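Long-range contacts in nitronate monooxygenase family protein (Pseudomonas aeruginosa, PDB 4QIT), which uses flavin mononucleotide and molecular oxygen to oxidise alkyl nitronates, with the toxin propionate 3-nitronate as its best substrate: residues Ile47-Ser52 with Phe72-Phe77; Lys56-Ile61 with Leu128-Pro133. The protein carries 1 engineered substitution. All blocks are in the same frame, centred on the assembly; numbering follows the deposited sequence.

Contact 1: Ile47-Ser52 with Phe72-Phe77; sequences IAITGS and FNVNLF. With FMN (flavin mononucleotide), chain C; NIE (nitroethane), chain D.
Backbone hydrogen bonds join Ile47 and Ile49 to the strand 72-77 in parallel register. Ile47 N donates to Asn73 O, and Asn75 N donates back to Ile47 O at 2.8 Å. Ile49 N then reaches Asn75 O at 3.1 Å. The strand ends at Ala48, and after the Ile49 bond a side chain takes over the pairing. Thr50 OG1 accepts from Phe77 N at 2.7 Å, in a nearly straight bond (171°). The Thr50 chi1 of -71° sets OG1 beside its own backbone N and turns CG2 anti to that N. Two waters fill in the polar links. One accepts from Thr50 N and donates to Asn75 O. The other accepts from Thr50 OG1 and donates to Phe77 O.

These are neighbouring strands of the TIM barrel, linked through helix 54-65 as a beta-alpha-beta unit. Their C-terminal ends open onto the flavin site. Asn75 OD1 accepts from FMN N3 at 3.1 Å, with a bent N-H...O angle of 136°. Ala48 CB, on the same face of the sheet, lies 3.8 Å from FMN O4.

Aromatic contacts gather at Phe77. Thr50 CB sits over one ring face, 4.1 Å from the centroid and offset toward the rim, in a CH-pi contact. FMN N3 lies at the ring edge, in its plane. Phe77 CZ comes within 3.2 Å of C1 of the bound nitroethane, so this ring lines the pockets of both flavin and nitroethane. Phe140 adds an edge-to-face ring contact.

On the other face of the sheet, toward the helices, Ile47 and Val74 lie side by side, with Ile47 CG1 against Val74 CG2. Just past the strand, Ile49 CG2 packs side by side with Leu76 CD2, 4.0 Å away.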
loop_
_atom_site.group_PDB
_atom_site.type_symbol
_atom_site.label_atom_id
_atom_site.label_comp_id
_atom_site.label_asym_id
_atom_site.label_seq_id
_atom_site.Cartn_x
_atom_site.Cartn_y
_atom_site.Cartn_z
ATOM N N ILE A 47 -10.720 21.394 -9.632
ATOM C CA ILE A 47 -9.594 22.318 -9.499
ATOM C C ILE A 47 -9.198 22.465 -8.035
ATOM O O ILE A 47 -10.008 22.229 -7.131
ATOM C CB ILE A 47 -9.876 23.725 -10.084
ATOM C CG1 ILE A 47 -11.115 24.350 -9.438
ATOM C CG2 ILE A 47 -10.003 23.663 -11.613
ATOM C CD1 ILE A 47 -11.393 25.801 -9.865
ATOM N N ALA A 48 -7.946 22.860 -7.826
ATOM C CA ALA A 48 -7.393 23.098 -6.498
ATOM C C ALA A 48 -7.101 24.595 -6.357
ATOM O O ALA A 48 -6.456 25.185 -7.231
ATOM C CB ALA A 48 -6.118 22.277 -6.312
ATOM N N ILE A 49 -7.565 25.204 -5.264
ATOM C CA ILE A 49 -7.588 26.654 -5.128
ATOM C C ILE A 49 -6.718 27.148 -3.966
ATOM O O ILE A 49 -6.507 28.355 -3.800
ATOM C CB ILE A 49 -9.080 27.111 -4.998
ATOM C CG1 ILE A 49 -9.518 27.864 -6.247
ATOM C CG2 ILE A 49 -9.403 27.775 -3.677
ATOM C CD1 ILE A 49 -9.231 27.087 -7.469
ATOM N N THR A 50 -6.185 26.216 -3.180
ATOM C CA THR A 50 -5.289 26.594 -2.080
ATOM C C THR A 50 -4.045 27.317 -2.600
ATOM O O THR A 50 -3.536 27.009 -3.679
ATOM C CB THR A 50 -4.914 25.365 -1.222
ATOM O OG1 THR A 50 -6.065 24.949 -0.477
ATOM C CG2 THR A 50 -3.769 25.688 -0.259
ATOM N N GLY A 51 -3.568 28.310 -1.854
ATOM C CA GLY A 51 -2.384 29.042 -2.267
ATOM C C GLY A 51 -2.722 30.290 -3.058
ATOM O O GLY A 51 -1.832 31.065 -3.401
ATOM N N SER A 52 -4.007 30.468 -3.355
ATOM C CA SER A 52 -4.484 31.665 -4.050
ATOM C C SER A 52 -5.352 32.486 -3.116
ATOM O O SER A 52 -6.047 31.939 -2.265
ATOM C CB SER A 52 -5.293 31.290 -5.294
ATOM O OG SER A 52 -4.458 30.713 -6.280
ATOM N N PHE A 72 -18.714 20.609 -11.102
ATOM C CA PHE A 72 -17.285 20.405 -10.878
ATOM C C PHE A 72 -16.960 20.586 -9.400
ATOM O O PHE A 72 -17.798 21.033 -8.611
ATOM C CB PHE A 72 -16.429 21.325 -11.766
ATOM C CG PHE A 72 -16.682 22.793 -11.547
ATOM C CD1 PHE A 72 -17.677 23.449 -12.262
ATOM C CD2 PHE A 72 -15.929 23.517 -10.635
ATOM C CE1 PHE A 72 -17.917 24.803 -12.070
ATOM C CE2 PHE A 72 -16.162 24.874 -10.439
ATOM C CZ PHE A 72 -17.164 25.514 -11.162
ATOM N N ASN A 73 -15.725 20.240 -9.051
ATOM C CA ASN A 73 -15.259 20.096 -7.678
ATOM C C ASN A 73 -14.157 21.120 -7.422
ATOM O O ASN A 73 -13.249 21.299 -8.244
ATOM C CB ASN A 73 -14.744 18.652 -7.527
ATOM C CG ASN A 73 -14.022 18.376 -6.212
ATOM O OD1 ASN A 73 -14.308 18.967 -5.159
ATOM N ND2 ASN A 73 -13.088 17.421 -6.265
ATOM N N VAL A 74 -14.264 21.818 -6.296
ATOM C CA VAL A 74 -13.269 22.806 -5.896
ATOM C C VAL A 74 -12.618 22.347 -4.600
ATOM O O VAL A 74 -13.311 22.108 -3.608
ATOM C CB VAL A 74 -13.895 24.203 -5.728
ATOM C CG1 VAL A 74 -12.861 25.193 -5.221
ATOM C CG2 VAL A 74 -14.472 24.669 -7.062
ATOM N N ASN A 75 -11.295 22.207 -4.614
ATOM C CA ASN A 75 -10.578 21.587 -3.500
ATOM C C ASN A 75 -9.752 22.587 -2.694
ATOM O O ASN A 75 -9.064 23.452 -3.261
ATOM C CB ASN A 75 -9.692 20.470 -4.050
ATOM C CG ASN A 75 -8.882 19.765 -2.983
ATOM O OD1 ASN A 75 -7.724 20.111 -2.744
ATOM N ND2 ASN A 75 -9.478 18.761 -2.348
ATOM N N LEU A 76 -9.818 22.447 -1.369
ATOM C CA LEU A 76 -9.034 23.280 -0.459
ATOM C C LEU A 76 -8.293 22.430 0.566
ATOM O O LEU A 76 -8.842 21.466 1.110
ATOM C CB LEU A 76 -9.935 24.295 0.263
ATOM C CG LEU A 76 -10.622 25.312 -0.663
ATOM C CD1 LEU A 76 -11.996 24.820 -1.100
ATOM C CD2 LEU A 76 -10.711 26.696 -0.026
ATOM N N PHE A 77 -7.049 22.803 0.841
ATOM C CA PHE A 77 -6.301 22.156 1.910
ATOM C C PHE A 77 -6.842 22.611 3.259
ATOM O O PHE A 77 -7.178 23.785 3.440
ATOM C CB PHE A 77 -4.818 22.504 1.830
ATOM C CG PHE A 77 -4.131 22.011 0.579
ATOM C CD1 PHE A 77 -4.790 21.195 -0.331
ATOM C CD2 PHE A 77 -2.815 22.357 0.337
ATOM C CE1 PHE A 77 -4.145 20.756 -1.477
ATOM C CE2 PHE A 77 -2.158 21.917 -0.795
ATOM C CZ PHE A 77 -2.829 21.116 -1.710
HETATM N N1 FMN C . -5.193 16.003 -3.544
HETATM C C2 FMN C . -5.693 17.165 -2.972
HETATM O O2 FMN C . -6.547 17.079 -2.099
HETATM N N3 FMN C . -5.274 18.410 -3.386
HETATM C C4 FMN C . -4.311 18.492 -4.369
HETATM O O4 FMN C . -3.896 19.578 -4.762
HETATM C C4A FMN C . -3.802 17.336 -4.934
HETATM N N5 FMN C . -2.844 17.456 -5.906
HETATM C C5A FMN C . -2.324 16.338 -6.512
HETATM C C6 FMN C . -1.367 16.510 -7.502
HETATM C C7 FMN C . -0.823 15.419 -8.149
HETATM C C7M FMN C . 0.190 15.689 -9.225
HETATM C C8 FMN C . -1.220 14.133 -7.785
HETATM C C8M FMN C . -0.620 12.936 -8.468
HETATM C C9 FMN C . -2.181 13.964 -6.782
HETATM C C9A FMN C . -2.747 15.070 -6.137
HETATM N N10 FMN C . -3.713 14.937 -5.138
HETATM C C10 FMN C . -4.234 16.078 -4.533
HETATM C "C1'" FMN C . -4.164 13.569 -4.692
HETATM C "C2'" FMN C . -5.409 13.082 -5.413
HETATM O "O2'" FMN C . -6.534 13.751 -4.904
HETATM C "C3'" FMN C . -5.618 11.590 -5.199
HETATM O "O3'" FMN C . -5.465 11.222 -3.845
HETATM C "C4'" FMN C . -4.562 10.859 -5.998
HETATM O "O4'" FMN C . -4.319 11.553 -7.208
HETATM C "C5'" FMN C . -5.080 9.470 -6.330
HETATM O "O5'" FMN C . -3.944 8.748 -6.696
HETATM P P FMN C . -3.626 8.409 -8.217
HETATM O O1P FMN C . -4.897 8.463 -9.021
HETATM O O2P FMN C . -2.968 7.063 -8.225
HETATM O O3P FMN C . -2.696 9.487 -8.667
HETATM N N3 NIE D . 0.067 17.450 -4.039
HETATM C C1 NIE D . -0.828 18.627 -2.183
HETATM C C2 NIE D . -0.298 18.748 -3.594
HETATM O O4 NIE D . -0.706 16.515 -3.846
HETATM O O5 NIE D . 1.383 17.190 -4.291
HETATM O O HOH W 1 -6.246 23.095 -3.066
HETATM O O HOH W 2 -6.910 26.142 1.797
#

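Contact 2: Lys56-Ile61 with Leu128-Pro133; sequences KGRALI and LLEERP
Arg58 meets Glu130 and Glu131 in a salt-bridge network on the partly exposed side of this contact. Its side chain leaves the helix with CG anti to the backbone N (chi1 -167°) and bends at chi3. Arg58 NH1 donates to Glu131 OE2 at 2.8 Å, using the anti lone pair of that oxygen. Arg58 NH2 donates to Glu130 OE2 at 2.7 Å, on the syn side and somewhat out of the carboxylate plane. NH1 also reaches Glu130 OE2, at 3.0 Å and from well above that plane. One oxygen of Glu130 is thus gripped by two nitrogens, which approach from the same face of its carboxylate. Both acceptor oxygens lie close to the guanidinium plane. The carboxylates themselves are turned steeply to it, by 77° for Glu130 and 80° for Glu131.

The segments belong to helices 54-65 and 124-131, which pack on the outside of the TIM barrel. Helix 124-131 ends at Glu131; Arg132 then takes a positive phi, and Pro133 leads toward strand 135-139.

Glu131 packs more closely along the chain of Arg58. Glu131 OE2 also lies 3.2 Å from Arg58 CG. Arg62 forms a second salt bridge to Glu131 OE2, while Glu55 pairs with Arg58 NE. This surrounding charge probably steadies the ionised groups. Glu130 lies on the solvent side. It is exposed, and its chain runs extended beyond CG toward Arg58.

Toward the barrel the contact turns apolar and buried. Ile61 CD1 meets Leu128 CD2 at 4.1 Å, their side chains crossing at about a right angle. Ile61 CG2 lies 4.2 Å from Glu131 CB. On the barrel side, Ile61 also touches Phe72 and Val74 of strand 72-77.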
loop_
_atom_site.group_PDB
_atom_site.type_symbol
_atom_site.label_atom_id
_atom_site.label_comp_id
_atom_site.label_asym_id
_atom_site.label_seq_id
_atom_site.Cartn_x
_atom_site.Cartn_y
_atom_site.Cartn_z
ATOM N N LYS A 56 -8.866 35.322 -6.342
ATOM C CA LYS A 56 -8.253 34.565 -7.431
ATOM C C LYS A 56 -8.939 33.207 -7.558
ATOM O O LYS A 56 -9.205 32.736 -8.668
ATOM C CB LYS A 56 -6.748 34.391 -7.203
ATOM C CG LYS A 56 -6.074 33.452 -8.200
ATOM C CD LYS A 56 -6.271 33.919 -9.640
ATOM C CE LYS A 56 -5.789 32.875 -10.640
ATOM N NZ LYS A 56 -4.360 32.519 -10.432
ATOM N N GLY A 57 -9.234 32.588 -6.416
ATOM C CA GLY A 57 -10.008 31.360 -6.395
ATOM C C GLY A 57 -11.351 31.571 -7.069
ATOM O O GLY A 57 -11.803 30.732 -7.857
ATOM N N ARG A 58 -11.985 32.704 -6.771
ATOM C CA ARG A 58 -13.260 33.039 -7.384
ATOM C C ARG A 58 -13.131 33.085 -8.902
ATOM O O ARG A 58 -13.983 32.547 -9.611
ATOM C CB ARG A 58 -13.777 34.390 -6.863
ATOM C CG ARG A 58 -15.236 34.656 -7.223
ATOM C CD ARG A 58 -15.637 36.110 -6.983
ATOM N NE ARG A 58 -15.453 36.535 -5.596
ATOM C CZ ARG A 58 -16.334 36.322 -4.624
ATOM N NH1 ARG A 58 -17.449 35.653 -4.873
ATOM N NH2 ARG A 58 -16.092 36.758 -3.392
ATOM N N ALA A 59 -12.068 33.718 -9.392
ATOM C CA ALA A 59 -11.864 33.855 -10.829
ATOM C C ALA A 59 -11.675 32.497 -11.492
ATOM O O ALA A 59 -12.174 32.263 -12.596
ATOM C CB ALA A 59 -10.684 34.748 -11.113
ATOM N N LEU A 60 -10.947 31.611 -10.817
ATOM C CA LEU A 60 -10.726 30.256 -11.312
ATOM C C LEU A 60 -12.025 29.461 -11.422
ATOM O O LEU A 60 -12.234 28.728 -12.390
ATOM C CB LEU A 60 -9.734 29.518 -10.409
ATOM C CG LEU A 60 -8.276 29.947 -10.575
ATOM C CD1 LEU A 60 -7.430 29.382 -9.454
ATOM C CD2 LEU A 60 -7.734 29.506 -11.935
ATOM N N ILE A 61 -12.896 29.602 -10.427
ATOM C CA ILE A 61 -14.193 28.934 -10.446
ATOM C C ILE A 61 -15.017 29.457 -11.624
ATOM O O ILE A 61 -15.658 28.690 -12.352
ATOM C CB ILE A 61 -14.941 29.147 -9.112
ATOM C CG1 ILE A 61 -14.226 28.401 -7.984
ATOM C CG2 ILE A 61 -16.393 28.692 -9.197
ATOM C CD1 ILE A 61 -14.760 28.731 -6.602
ATOM N N LEU A 128 -16.900 30.771 -1.309
ATOM C CA LEU A 128 -17.520 29.533 -1.780
ATOM C C LEU A 128 -19.045 29.569 -1.659
ATOM O O LEU A 128 -19.752 29.023 -2.506
ATOM C CB LEU A 128 -16.949 28.321 -1.033
ATOM C CG LEU A 128 -15.465 28.016 -1.256
ATOM C CD1 LEU A 128 -15.016 26.914 -0.304
ATOM C CD2 LEU A 128 -15.197 27.615 -2.702
ATOM N N LEU A 129 -19.547 30.211 -0.606
ATOM C CA LEU A 129 -20.990 30.305 -0.391
ATOM C C LEU A 129 -21.634 31.183 -1.464
ATOM O O LEU A 129 -22.796 30.989 -1.827
ATOM C CB LEU A 129 -21.298 30.838 1.013
ATOM C CG LEU A 129 -20.878 29.936 2.178
ATOM C CD1 LEU A 129 -21.157 30.624 3.501
ATOM C CD2 LEU A 129 -21.579 28.595 2.117
ATOM N N GLU A 130 -20.865 32.132 -1.988
ATOM C CA GLU A 130 -21.349 32.993 -3.064
ATOM C C GLU A 130 -21.320 32.278 -4.416
ATOM O O GLU A 130 -22.281 32.342 -5.186
ATOM C CB GLU A 130 -20.503 34.263 -3.155
ATOM C CG GLU A 130 -20.642 35.219 -1.978
ATOM C CD GLU A 130 -19.645 36.361 -2.057
ATOM O OE1 GLU A 130 -20.078 37.533 -2.063
ATOM O OE2 GLU A 130 -18.425 36.086 -2.110
ATOM N N GLU A 131 -20.212 31.601 -4.708
ATOM C CA GLU A 131 -20.016 30.997 -6.026
ATOM C C GLU A 131 -20.729 29.653 -6.198
ATOM O O GLU A 131 -21.088 29.278 -7.318
ATOM C CB GLU A 131 -18.520 30.846 -6.335
ATOM C CG GLU A 131 -17.756 32.161 -6.422
ATOM C CD GLU A 131 -18.346 33.135 -7.431
ATOM O OE1 GLU A 131 -18.683 32.716 -8.562
ATOM O OE2 GLU A 131 -18.465 34.332 -7.095
ATOM N N ARG A 132 -20.908 28.935 -5.093
ATOM C CA ARG A 132 -21.634 27.662 -5.074
ATOM C C ARG A 132 -21.228 26.654 -6.154
ATOM O O ARG A 132 -22.047 26.274 -6.995
ATOM C CB ARG A 132 -23.145 27.910 -5.139
ATOM C CG ARG A 132 -23.639 28.858 -4.060
ATOM C CD ARG A 132 -25.150 29.048 -4.095
ATOM N NE ARG A 132 -25.544 30.232 -3.331
ATOM C CZ ARG A 132 -26.732 30.406 -2.758
ATOM N NH1 ARG A 132 -27.663 29.464 -2.848
ATOM N NH2 ARG A 132 -26.987 31.523 -2.086
ATOM N N PRO A 133 -19.965 26.203 -6.129
ATOM C CA PRO A 133 -19.621 25.082 -7.007
ATOM C C PRO A 133 -20.405 23.853 -6.559
ATOM O O PRO A 133 -20.812 23.781 -5.401
ATOM C CB PRO A 133 -18.120 24.895 -6.759
ATOM C CG PRO A 133 -17.881 25.450 -5.392
ATOM C CD PRO A 133 -18.856 26.584 -5.237
#

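The two contacts lie about 10 Å apart, measured between centres, and form successive layers of one barrel wall. Their segments alternate along the chain: 47-52, 56-61, 72-77, then 128-133. Strand 45-48, helix 54-65 and strand 72-77 follow one another, so contact 1 pairs the two strands and contact 2 ties the connecting helix to helix 124-131. The layers touch directly. Ile49 CD1 packs on Leu60 CD1 at 3.5 Å, and Val74 CG2 packs on Pro133 CB at 3.7 Å. Contact 1 faces the flavin and nitroethane on its inner side. Contact 2 lies farther out, its salt bridges at the protein surface.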